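Local coordinates for putative exported protein (Bacteroides fragilis, PDB 3FZX) that is of unknown function but binds calcium ions and adopts a YmcC-like fold, consistent with an exported lipid-binding protein, at residues A[11-16]-A[46-51]. Sequence-based numbering, arbitrary orientation.
Sequences FPNQEG and SGMEVV
V50 and N13 meet through apolar atoms: CG2 of V50 lies 3.8 Å from CB of N13, near the root of the asparagine side chain, where the two backbones come closest. The two methyls of V50 divide the work. With CG1 anti to the backbone N (chi1 164°), that branch reaches the carbonyl oxygen of P12, at 3.7 Å, and the edge of the F11 ring, where CD2 is 4.1 Å away, while CG2 serves N13. Two residues earlier, on the same face of the strand, selenomethionine M48 sends its bent end crosswise to N13: its CE methyl sits 3.9 Å from both CB and CG of N13, and SE follows just behind. CB of N13 thus touches both side chains, while the CE methyl of M48 lies over one face of the amide, above CG, and no hydrogen bond joins the two segments. The asparagine's polar end turns back on its own chain, ND2 donating to the carbonyl oxygen of F11 at 3.1 Å (N-H...O angle 153°), with that oxygen tilted from the amide plane; ND2 also bonds N192, which ties residues 11-16 to the turn between strands 180-190 and 194-202. The F11 ring has P12 CD over one face and meets Y36 edge-to-face, and it also packs on M69 and A71 of strand 63-74 and F78 and M80 of strand 77-81. E49, pointing the other way from M48 and V50, forms salt bridges with R72 and with R130 of the second subunit. Alternate residues of strand 47-58 therefore face the N-terminal segment and the subunit interface. Side-chain packing of an irregular N-terminal segment across a strand of a closed antiparallel beta-barrel characterises this contact, in a YmcC-like fold of the LolA/LolB clan, away from the calcium sites.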
# COMPACT_ATOMS: atom_id res chain seq x y z
N PHE A 11 9.59 -10.63 8.84
CA PHE A 11 8.69 -11.47 8.05
C PHE A 11 9.52 -12.61 7.46
O PHE A 11 10.71 -12.45 7.22
CB PHE A 11 8.02 -10.66 6.90
CG PHE A 11 6.81 -11.33 6.31
CD1 PHE A 11 5.59 -11.32 7.00
CD2 PHE A 11 6.87 -11.97 5.08
CE1 PHE A 11 4.47 -11.95 6.48
CE2 PHE A 11 5.74 -12.59 4.53
CZ PHE A 11 4.54 -12.60 5.24
N PRO A 12 8.93 -13.79 7.24
CA PRO A 12 9.75 -14.81 6.60
C PRO A 12 10.25 -14.36 5.23
O PRO A 12 9.56 -13.63 4.53
CB PRO A 12 8.80 -15.99 6.45
CG PRO A 12 7.45 -15.39 6.57
CD PRO A 12 7.61 -14.33 7.59
N ASN A 13 11.45 -14.80 4.87
CA ASN A 13 12.04 -14.40 3.62
C ASN A 13 12.71 -15.50 2.79
O ASN A 13 13.31 -15.18 1.79
CB ASN A 13 12.95 -13.18 3.87
CG ASN A 13 13.91 -13.39 4.98
OD1 ASN A 13 14.96 -13.93 4.75
ND2 ASN A 13 13.55 -12.98 6.21
N GLN A 14 12.57 -16.77 3.16
CA GLN A 14 13.06 -17.88 2.31
C GLN A 14 11.93 -18.36 1.43
O GLN A 14 10.88 -18.70 1.95
CB GLN A 14 13.52 -19.08 3.13
CG GLN A 14 14.49 -18.77 4.23
CD GLN A 14 15.03 -20.03 4.94
OE1 GLN A 14 14.69 -21.18 4.59
NE2 GLN A 14 15.85 -19.80 5.96
N GLU A 15 12.15 -18.45 0.12
CA GLU A 15 11.12 -18.94 -0.80
C GLU A 15 10.58 -20.28 -0.33
O GLU A 15 11.35 -21.14 0.04
CB GLU A 15 11.66 -19.09 -2.24
CG GLU A 15 11.90 -17.74 -2.90
CD GLU A 15 12.29 -17.83 -4.38
OE1 GLU A 15 12.52 -18.96 -4.89
OE2 GLU A 15 12.37 -16.74 -5.00
N GLY A 16 9.26 -20.44 -0.35
CA GLY A 16 8.63 -21.68 0.07
C GLY A 16 8.33 -21.74 1.56
O GLY A 16 7.53 -22.55 1.98
N SER A 46 18.53 -1.10 -2.20
CA SER A 46 18.02 -0.53 -0.95
C SER A 46 17.41 -1.52 0.05
O SER A 46 16.84 -1.07 1.05
CB SER A 46 16.95 0.51 -1.30
OG SER A 46 15.87 -0.14 -1.93
N GLY A 47 17.51 -2.83 -0.20
CA GLY A 47 16.81 -3.81 0.63
C GLY A 47 15.97 -4.81 -0.17
O GLY A 47 15.95 -4.79 -1.39
N MSE A 48 15.26 -5.66 0.53
CA MSE A 48 14.56 -6.80 -0.06
C MSE A 48 13.04 -6.61 -0.20
O MSE A 48 12.43 -5.87 0.56
CB MSE A 48 14.85 -7.99 0.87
CG MSE A 48 14.12 -9.28 0.62
SE MSE A 48 15.23 -10.73 1.47
CE MSE A 48 15.19 -10.06 3.32
N GLU A 49 12.46 -7.31 -1.18
CA GLU A 49 11.03 -7.36 -1.39
C GLU A 49 10.58 -8.82 -1.32
O GLU A 49 11.14 -9.66 -2.03
CB GLU A 49 10.67 -6.83 -2.76
CG GLU A 49 9.16 -6.66 -2.98
CD GLU A 49 8.68 -5.26 -2.68
OE1 GLU A 49 9.33 -4.54 -1.88
OE2 GLU A 49 7.63 -4.86 -3.26
N VAL A 50 9.59 -9.12 -0.49
CA VAL A 50 9.04 -10.49 -0.36
C VAL A 50 7.56 -10.45 -0.72
O VAL A 50 6.82 -9.67 -0.16
CB VAL A 50 9.20 -11.06 1.07
CG1 VAL A 50 8.30 -12.29 1.29
CG2 VAL A 50 10.65 -11.40 1.38
N VAL A 51 7.16 -11.27 -1.69
CA VAL A 51 5.76 -11.43 -2.06
C VAL A 51 5.33 -12.76 -1.43
O VAL A 51 5.97 -13.80 -1.68
CB VAL A 51 5.59 -11.44 -3.61
CG1 VAL A 51 4.17 -11.85 -4.02
CG2 VAL A 51 5.95 -10.07 -4.22